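Local coordinates for protein titin (Homo sapiens, PDB 5JDD) that forms part of the giant sarcomeric filament of striated muscle, whose I-band tandems of immunoglobulin domains probably act as an extensible molecular spring, at residues K8-V13 and F23-S28; V32-F37 and A75-L80; E17-A22 and Q63-S68. One frame throughout, in Å; residues are numbered along the deposited sequence.

All three contacts lie in the first immunoglobulin domain of the I9-I11 tandem. From the N terminus, contact 1 closes first, when strand 21-27 comes back antiparallel past residues 8-13, the link between strands 6-8 and 13-16. Contact 2 opens only after that, joining 32-37 to 75-80. Contact 3 starts inside the loop of contact 1 and ends inside that of contact 2, so it crosses both. Strand 21-27 serves contacts 1 and 3, and its Val25 packs on Trp36 and Ala75 of contact 2. Contacts 1 and 2 thus face each other through the core, while contact 3 holds the end nearer the middle of the chain.

Contact 1 of 3, residues K8-V13 and F23-S28; sequences KKPKDV and FEVSVS
Lys8 and Ser26 make the antiparallel pair here: Ser26 N gives a straight bond to Lys8 O at 2.9 Å, in the plane of that carbonyl, and Lys8 N returns one to Ser26 O. The return bond is longer, with the donor 39° above the carbonyl plane. Lys8 N also makes a weak bond to Ser26 OG, which sits between the serine's own backbone N and carbonyl carbon.

Outward from the backbone, Lys8 CB rests 3.3 Å from Ser26 OG. CG stands anti to the backbone N (chi1 172°), and the bend at chi2 swings CD toward Glu24 O; CE, the next atom, lies 3.4 Å from that oxygen. NZ ends up 5.6 Å from Glu24 OE2, opposite charges that may attract but do not touch.

Past Lys9 the ladder stops, because Pro10 has no N-H to offer Glu24 O. Its ring takes up hydrophobic contacts instead, CD lying 4.1 Å from Val25 CB, the two side chains side by side and pointing the same way. Further along, Phe23 turns its ring edge to Lys11 O, with CE1 3.4 Å from that oxygen, while Val13 CG2 meets CE1 as well.

Strand 57-62 flanks 23-27 on its other edge. Underneath, Phe23 and Val25 pack against Trp36 of strand 35-38, and Pro10 and Val25 reach Cys82 of strand 80-89, in the opposing sheet.

Contact 2 of 3, residues V32-F37 and A75-L80; sequences VPVKWF and AVVGQL
Val76 N bonds to Lys35 O at 2.8 Å, nearly straight at 170°, the shorter of the two hydrogen bonds that pair these strands. Lys35 N answers to Val76 O, its donor in the carbonyl plane. The same two oxygens also take CA-H contacts, Lys35 O from Ala75 and Val76 O from Val34.

Next along, Trp36 and Ala75 form a non-hydrogen-bonded pair. Trp36 CG, anti to the carbonyl carbon (chi1 -66°), sets the root of the indole, and Ala75 CB lies over one face of the six-membered ring, 3.7 Å from its centroid, a CH-pi contact. On the opposite face of the sheet Phe37 meets Val76: CG2 of the valine comes obliquely to the phenyl ring, 3.6 Å from CE1.

Val77 uses both its branches. CG1 meets Val32 CG1 at 3.6 Å, the two side chains crossing at about a right angle, whereas CG2 lies 3.9 Å from Val34 CG1 in one of that residue's two conformers. Beyond Val77 the chain reverses in a type II' turn to Leu80, with Gly78 at positive phi. A water accepts from Gly78 N and donates to Pro33 O, spanning the strands where direct pairing has ended.

Trp36 faces inward, reaching Leu60 of the other sheet: this is the core tryptophan of strand C in the immunoglobulin beta sandwich, with strand F alongside and the F-G hairpin at the end.

Contact 3 of 3, residues E17-A22 and Q63-S68; sequences ENATVA and QNISPS
Asn18 carries two of the three hydrogen bonds that join these loops. Its backbone N reaches Ile65 O at 2.8 Å, lying in the carbonyl plane on a lone pair. Its side-chain ND2 gives the other, to Asn64 OD1, also at 2.8 Å and fairly straight (160°). The acceptor is close to the Asn18 amide plane, although the two amide planes are turned 41° apart; with Asn64 CG anti to its backbone N (chi1 -167°), the side chains run side by side, pointing the same way.

The third bond comes back the other way, from Ile65 N to Ala19 O at 2.9 Å. Asn64 N is near that oxygen too, but at a poor angle; it makes a weak bond to a water instead. The same water donates to Asn18 O and makes a short bond with Thr20 OG1. One solvent molecule therefore serves two backbone groups and a hydroxyl. Asn18 O also takes a nearly straight CA-H contact from Asn64.

Thr20 lies alongside Gln63, CG2 against the glutamine CG; the polar end of Gln63 leaves the contact, OE1 accepting from Arg50. At the far end Glu17, extended beyond CG, brings OE2 to 3.3 Å from Pro67 CD, an oblique packing contact.

Ile65 turns inward, its CG2 4.0 Å from Val21 CG2. With Val21 it packs on Ala15 of strand 13-16, and Val21 goes on to Leu86 of strand 80-89. The pairing continues into the sheet as Val21 bonds to Leu62 of strand 57-62, while Glu17 and Pro67 lie against Thr90, just past the end of strand 80-89.

Contact 1 of 3, residues K8-V13 and F23-S28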
loop_
_atom_site.group_PDB
_atom_site.type_symbol
_atom_site.label_atom_id
_atom_site.label_comp_id
_atom_site.label_asym_id
_atom_site.label_seq_id
_atom_site.Cartn_x
_atom_site.Cartn_y
_atom_site.Cartn_z
ATOM N N LYS A 8 -12.908 18.471 42.423
ATOM C CA LYS A 8 -12.884 18.162 41.000
ATOM C C LYS A 8 -12.729 16.654 40.798
ATOM O O LYS A 8 -11.802 16.041 41.335
ATOM C CB LYS A 8 -11.758 18.938 40.311
ATOM C CG LYS A 8 -11.519 18.547 38.864
ATOM C CD LYS A 8 -10.296 17.652 38.744
ATOM C CE LYS A 8 -10.374 16.767 37.515
ATOM N NZ LYS A 8 -11.095 17.451 36.408
ATOM N N LYS A 9 -13.643 16.059 40.034
ATOM C CA LYS A 9 -13.678 14.610 39.842
ATOM C C LYS A 9 -12.928 14.205 38.577
ATOM O O LYS A 9 -12.800 15.003 37.653
ATOM C CB LYS A 9 -15.133 14.133 39.774
ATOM C CG LYS A 9 -15.940 14.489 41.024
ATOM C CD LYS A 9 -17.197 13.632 41.163
ATOM C CE LYS A 9 -18.441 14.315 40.603
ATOM N NZ LYS A 9 -18.558 14.160 39.127
ATOM N N PRO A 10 -12.423 12.961 38.527
ATOM C CA PRO A 10 -11.717 12.497 37.329
ATOM C C PRO A 10 -12.640 12.389 36.124
ATOM O O PRO A 10 -13.857 12.204 36.267
ATOM C CB PRO A 10 -11.182 11.117 37.737
ATOM C CG PRO A 10 -12.027 10.692 38.862
ATOM C CD PRO A 10 -12.366 11.962 39.601
ATOM N N LYS A 11 -12.049 12.536 34.945
ATOM C CA LYS A 11 -12.786 12.509 33.690
ATOM C C LYS A 11 -12.334 11.346 32.824
ATOM O O LYS A 11 -11.187 10.897 32.920
ATOM C CB LYS A 11 -12.557 13.804 32.910
ATOM C CG LYS A 11 -13.034 15.071 33.618
ATOM C CD LYS A 11 -12.954 16.251 32.660
ATOM C CE LYS A 11 -13.265 17.568 33.349
ATOM N NZ LYS A 11 -13.290 18.692 32.369
ATOM N N ASP A 12 -13.235 10.869 31.970
ATOM C CA ASP A 12 -12.895 9.823 31.023
ATOM C C ASP A 12 -11.734 10.273 30.147
ATOM O O ASP A 12 -11.598 11.459 29.832
ATOM C CB ASP A 12 -14.070 9.523 30.083
ATOM C CG ASP A 12 -15.209 8.771 30.745
ATOM O OD1 ASP A 12 -15.128 8.399 31.935
ATOM O OD2 ASP A 12 -16.216 8.541 30.033
ATOM N N VAL A 13 -10.909 9.311 29.745
ATOM C CA VAL A 13 -9.821 9.537 28.802
ATOM C C VAL A 13 -9.978 8.570 27.642
ATOM O O VAL A 13 -10.234 7.380 27.854
ATOM C CB VAL A 13 -8.460 9.214 29.445
ATOM C CG1 VAL A 13 -7.325 9.377 28.429
ATOM C CG2 VAL A 13 -8.219 10.076 30.646
ATOM N N PHE A 23 -5.459 10.259 35.319
ATOM C CA PHE A 23 -6.716 10.630 35.949
ATOM C C PHE A 23 -6.370 11.523 37.126
ATOM O O PHE A 23 -5.304 11.366 37.735
ATOM C CB PHE A 23 -7.451 9.390 36.457
ATOM C CG PHE A 23 -7.972 8.496 35.366
ATOM C CD1 PHE A 23 -9.133 8.827 34.678
ATOM C CD2 PHE A 23 -7.307 7.323 35.022
ATOM C CE1 PHE A 23 -9.623 8.007 33.665
ATOM C CE2 PHE A 23 -7.797 6.496 34.014
ATOM C CZ PHE A 23 -8.953 6.837 33.336
ATOM N N GLU A 24 -7.256 12.456 37.460
ATOM C CA GLU A 24 -6.969 13.432 38.507
ATOM C C GLU A 24 -8.188 13.667 39.380
ATOM O O GLU A 24 -9.290 13.862 38.864
ATOM C CB GLU A 24 -6.557 14.751 37.859
ATOM C CG GLU A 24 -6.020 15.783 38.814
ATOM C CD GLU A 24 -5.182 16.820 38.099
ATOM O OE1 GLU A 24 -4.025 16.512 37.743
ATOM O OE2 GLU A 24 -5.685 17.939 37.875
ATOM N N VAL A 25 -7.992 13.652 40.697
ATOM C CA VAL A 25 -9.044 14.074 41.622
ATOM C C VAL A 25 -8.488 15.176 42.514
ATOM O O VAL A 25 -7.326 15.108 42.934
ATOM C CB VAL A 25 -9.604 12.881 42.447
ATOM C CG1 VAL A 25 -8.505 12.205 43.253
ATOM C CG2 VAL A 25 -10.753 13.316 43.355
ATOM N N SER A 26 -9.276 16.220 42.758
ATOM C CA SER A 26 -8.847 17.258 43.687
ATOM C C SER A 26 -9.815 17.359 44.845
ATOM O O SER A 26 -11.031 17.140 44.693
ATOM C CB SER A 26 -8.670 18.611 42.993
ATOM O OG SER A 26 -9.885 19.339 42.958
ATOM N N VAL A 27 -9.273 17.688 46.008
ATOM C CA VAL A 27 -10.066 17.728 47.226
ATOM C C VAL A 27 -9.937 19.075 47.926
ATOM O O VAL A 27 -9.192 19.953 47.474
ATOM C CB VAL A 27 -9.687 16.561 48.183
ATOM C CG1 VAL A 27 -10.018 15.235 47.534
ATOM C CG2 VAL A 27 -8.193 16.593 48.544
ATOM N N SER A 28 -10.658 19.236 49.028
ATOM C CA SER A 28 -10.735 20.527 49.699
ATOM C C SER A 28 -9.584 20.775 50.664
ATOM O O SER A 28 -9.345 21.921 51.064
ATOM C CB SER A 28 -12.052 20.633 50.458
ATOM O OG SER A 28 -12.219 19.526 51.327
#

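Contact 2 of 3, residues V32-F37 and A75-L80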
loop_
_atom_site.group_PDB
_atom_site.type_symbol
_atom_site.label_atom_id
_atom_site.label_comp_id
_atom_site.label_asym_id
_atom_site.label_seq_id
_atom_site.Cartn_x
_atom_site.Cartn_y
_atom_site.Cartn_z
ATOM N N VAL A 32 -4.692 14.757 52.355
ATOM C CA VAL A 32 -5.725 13.728 52.450
ATOM C C VAL A 32 -5.226 12.484 51.724
ATOM O O VAL A 32 -4.792 12.571 50.578
ATOM C CB VAL A 32 -7.021 14.196 51.769
ATOM C CG1 VAL A 32 -8.060 13.096 51.779
ATOM C CG2 VAL A 32 -7.552 15.447 52.452
ATOM N N PRO A 33 -5.262 11.315 52.385
ATOM C CA PRO A 33 -4.786 10.122 51.676
ATOM C C PRO A 33 -5.814 9.626 50.663
ATOM O O PRO A 33 -7.020 9.764 50.887
ATOM C CB PRO A 33 -4.581 9.100 52.797
ATOM C CG PRO A 33 -5.530 9.537 53.885
ATOM C CD PRO A 33 -5.612 11.042 53.790
ATOM N N VAL A 34 -5.332 9.077 49.550
ATOM C CA VAL A 34 -6.214 8.569 48.504
ATOM C C VAL A 34 -5.817 7.163 48.106
ATOM O O VAL A 34 -4.685 6.729 48.339
ATOM C CB VAL A 34 -6.175 9.444 47.237
ATOM C CG1 VAL A 34 -6.638 10.850 47.547
ATOM C CG2 VAL A 34 -4.774 9.457 46.631
ATOM N N LYS A 35 -6.770 6.432 47.540
ATOM C CA LYS A 35 -6.500 5.139 46.928
ATOM C C LYS A 35 -7.122 5.106 45.545
ATOM O O LYS A 35 -8.144 5.747 45.307
ATOM C CB LYS A 35 -7.090 4.002 47.765
ATOM C CG LYS A 35 -6.357 3.745 49.070
ATOM C CD LYS A 35 -7.014 2.612 49.847
ATOM C CE LYS A 35 -6.224 2.284 51.101
ATOM N NZ LYS A 35 -6.845 1.192 51.906
ATOM N N TRP A 36 -6.511 4.354 44.636
ATOM C CA TRP A 36 -7.086 4.131 43.315
ATOM C C TRP A 36 -7.329 2.646 43.093
ATOM O O TRP A 36 -6.533 1.807 43.544
ATOM C CB TRP A 36 -6.147 4.643 42.226
ATOM C CG TRP A 36 -5.951 6.120 42.219
ATOM C CD1 TRP A 36 -5.036 6.827 42.944
ATOM C CD2 TRP A 36 -6.684 7.079 41.446
ATOM N NE1 TRP A 36 -5.145 8.167 42.657
ATOM C CE2 TRP A 36 -6.149 8.348 41.742
ATOM C CE3 TRP A 36 -7.733 6.982 40.520
ATOM C CZ2 TRP A 36 -6.629 9.520 41.147
ATOM C CZ3 TRP A 36 -8.206 8.144 39.924
ATOM C CH2 TRP A 36 -7.654 9.400 40.247
ATOM N N PHE A 37 -8.426 2.328 42.402
ATOM C CA PHE A 37 -8.799 0.940 42.101
ATOM C C PHE A 37 -9.102 0.709 40.625
ATOM O O PHE A 37 -9.646 1.585 39.951
ATOM C CB PHE A 37 -10.034 0.543 42.909
ATOM C CG PHE A 37 -9.801 0.475 44.395
ATOM C CD1 PHE A 37 -9.834 1.622 45.175
ATOM C CD2 PHE A 37 -9.562 -0.746 45.010
ATOM C CE1 PHE A 37 -9.620 1.554 46.548
ATOM C CE2 PHE A 37 -9.349 -0.824 46.384
ATOM C CZ PHE A 37 -9.376 0.325 47.148
ATOM N N ALA A 75 -11.287 6.513 42.248
ATOM C CA ALA A 75 -10.547 7.183 43.311
ATOM C C ALA A 75 -11.382 7.137 44.581
ATOM O O ALA A 75 -12.570 7.455 44.558
ATOM C CB ALA A 75 -10.242 8.614 42.939
ATOM N N VAL A 76 -10.756 6.735 45.681
ATOM C CA VAL A 76 -11.421 6.683 46.975
ATOM C C VAL A 76 -10.781 7.676 47.929
ATOM O O VAL A 76 -9.568 7.642 48.143
ATOM C CB VAL A 76 -11.354 5.284 47.599
ATOM C CG1 VAL A 76 -12.075 5.264 48.940
ATOM C CG2 VAL A 76 -11.961 4.255 46.664
ATOM N N VAL A 77 -11.609 8.561 48.483
ATOM C CA VAL A 77 -11.176 9.581 49.427
ATOM C C VAL A 77 -12.088 9.478 50.645
ATOM O O VAL A 77 -13.241 9.910 50.596
ATOM C CB VAL A 77 -11.319 10.988 48.816
ATOM C CG1 VAL A 77 -10.818 12.042 49.786
ATOM C CG2 VAL A 77 -10.575 11.078 47.483
ATOM N N GLY A 78 -11.587 8.899 51.732
ATOM C CA GLY A 78 -12.449 8.577 52.858
ATOM C C GLY A 78 -13.495 7.569 52.415
ATOM O O GLY A 78 -13.157 6.510 51.886
ATOM N N GLN A 79 -14.768 7.897 52.617
ATOM C CA GLN A 79 -15.846 7.053 52.106
ATOM C C GLN A 79 -16.376 7.594 50.780
ATOM O O GLN A 79 -17.304 7.024 50.197
ATOM C CB GLN A 79 -16.986 6.950 53.119
ATOM C CG GLN A 79 -16.587 6.354 54.456
ATOM C CD GLN A 79 -17.678 6.504 55.494
ATOM O OE1 GLN A 79 -18.853 6.657 55.159
ATOM N NE2 GLN A 79 -17.295 6.471 56.763
ATOM N N LEU A 80 -15.789 8.698 50.317
ATOM C CA LEU A 80 -16.186 9.310 49.052
ATOM C C LEU A 80 -15.492 8.590 47.911
ATOM O O LEU A 80 -14.308 8.259 48.004
ATOM C CB LEU A 80 -15.801 10.792 49.017
ATOM C CG LEU A 80 -16.302 11.659 50.174
ATOM C CD1 LEU A 80 -15.591 13.001 50.158
ATOM C CD2 LEU A 80 -17.808 11.851 50.094
HETATM O O HOH W 1 -8.943 9.317 52.697
#

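Contact 3 of 3, residues E17-A22 and Q63-S68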
loop_
_atom_site.group_PDB
_atom_site.type_symbol
_atom_site.label_atom_id
_atom_site.label_comp_id
_atom_site.label_asym_id
_atom_site.label_seq_id
_atom_site.Cartn_x
_atom_site.Cartn_y
_atom_site.Cartn_z
ATOM N N GLU A 17 -3.303 3.352 22.049
ATOM C CA GLU A 17 -2.424 2.361 22.646
ATOM C C GLU A 17 -0.993 2.910 22.672
ATOM O O GLU A 17 -0.569 3.600 21.729
ATOM C CB GLU A 17 -2.504 1.062 21.836
ATOM C CG GLU A 17 -1.699 -0.091 22.407
ATOM C CD GLU A 17 -2.010 -1.429 21.754
ATOM O OE1 GLU A 17 -2.843 -1.489 20.817
ATOM O OE2 GLU A 17 -1.415 -2.436 22.196
ATOM N N ASN A 18 -0.288 2.634 23.774
ATOM C CA ASN A 18 1.095 3.079 24.024
ATOM C C ASN A 18 1.218 4.535 24.518
ATOM O O ASN A 18 2.315 4.984 24.841
ATOM C CB ASN A 18 2.035 2.797 22.836
ATOM C CG ASN A 18 2.018 1.339 22.406
ATOM O OD1 ASN A 18 1.718 1.023 21.250
ATOM N ND2 ASN A 18 2.334 0.441 23.334
ATOM N N ALA A 19 0.102 5.256 24.612
ATOM C CA ALA A 19 0.134 6.606 25.177
ATOM C C ALA A 19 0.325 6.565 26.685
ATOM O O ALA A 19 0.106 5.533 27.330
ATOM C CB ALA A 19 -1.137 7.377 24.844
ATOM N N THR A 20 0.712 7.705 27.246
ATOM C CA THR A 20 0.705 7.891 28.688
ATOM C C THR A 20 -0.431 8.849 29.018
ATOM O O THR A 20 -0.537 9.929 28.419
ATOM C CB THR A 20 2.039 8.454 29.177
ATOM O OG1 THR A 20 3.052 7.456 29.002
ATOM C CG2 THR A 20 1.951 8.839 30.658
ATOM N N VAL A 21 -1.281 8.454 29.964
ATOM C CA VAL A 21 -2.483 9.215 30.303
ATOM C C VAL A 21 -2.582 9.382 31.813
ATOM O O VAL A 21 -1.822 8.760 32.562
ATOM C CB VAL A 21 -3.761 8.518 29.802
ATOM C CG1 VAL A 21 -3.691 8.311 28.299
ATOM C CG2 VAL A 21 -3.967 7.177 30.523
ATOM N N ALA A 22 -3.509 10.220 32.265
ATOM C CA ALA A 22 -3.683 10.422 33.706
ATOM C C ALA A 22 -5.130 10.643 34.090
ATOM O O ALA A 22 -5.928 11.145 33.302
ATOM C CB ALA A 22 -2.835 11.595 34.191
ATOM N N GLN A 63 1.350 4.665 32.231
ATOM C CA GLN A 63 2.361 4.812 31.199
ATOM C C GLN A 63 2.281 3.672 30.196
ATOM O O GLN A 63 2.024 2.529 30.572
ATOM C CB GLN A 63 3.746 4.900 31.846
ATOM C CG GLN A 63 3.848 6.069 32.823
ATOM C CD GLN A 63 5.071 6.007 33.712
ATOM O OE1 GLN A 63 5.779 7.000 33.875
ATOM N NE2 GLN A 63 5.318 4.844 34.307
ATOM N N ASN A 64 2.461 4.006 28.916
ATOM C CA ASN A 64 2.524 3.013 27.837
ATOM C C ASN A 64 1.319 2.078 27.851
ATOM O O ASN A 64 1.468 0.862 27.944
ATOM C CB ASN A 64 3.838 2.217 27.918
ATOM C CG ASN A 64 4.121 1.397 26.664
ATOM O OD1 ASN A 64 3.471 1.558 25.630
ATOM N ND2 ASN A 64 5.109 0.511 26.756
ATOM N N ILE A 65 0.120 2.652 27.754
ATOM C CA ILE A 65 -1.102 1.875 27.978
ATOM C C ILE A 65 -1.314 0.761 26.968
ATOM O O ILE A 65 -0.932 0.862 25.795
ATOM C CB ILE A 65 -2.374 2.745 28.036
ATOM C CG1 ILE A 65 -2.580 3.501 26.720
ATOM C CG2 ILE A 65 -2.323 3.715 29.220
ATOM C CD1 ILE A 65 -3.793 4.422 26.766
ATOM N N SER A 66 -1.901 -0.323 27.463
ATOM C CA SER A 66 -2.269 -1.446 26.616
ATOM C C SER A 66 -3.780 -1.621 26.664
ATOM O O SER A 66 -4.455 -1.052 27.527
ATOM C CB SER A 66 -1.569 -2.726 27.079
ATOM O OG SER A 66 -1.976 -3.083 28.384
ATOM N N PRO A 67 -4.331 -2.390 25.717
ATOM C CA PRO A 67 -5.779 -2.596 25.762
ATOM C C PRO A 67 -6.265 -3.174 27.099
ATOM O O PRO A 67 -7.401 -2.897 27.505
ATOM C CB PRO A 67 -6.014 -3.588 24.620
ATOM C CG PRO A 67 -4.942 -3.250 23.631
ATOM C CD PRO A 67 -3.739 -2.896 24.460
ATOM N N SER A 68 -5.420 -3.932 27.796
ATOM C CA SER A 68 -5.815 -4.486 29.094
ATOM C C SER A 68 -6.012 -3.414 30.174
ATOM O O SER A 68 -6.628 -3.674 31.216
ATOM C CB SER A 68 -4.811 -5.542 29.562
ATOM O OG SER A 68 -3.532 -4.976 29.780
HETATM O O HOH W 2 3.678 6.005 27.023
#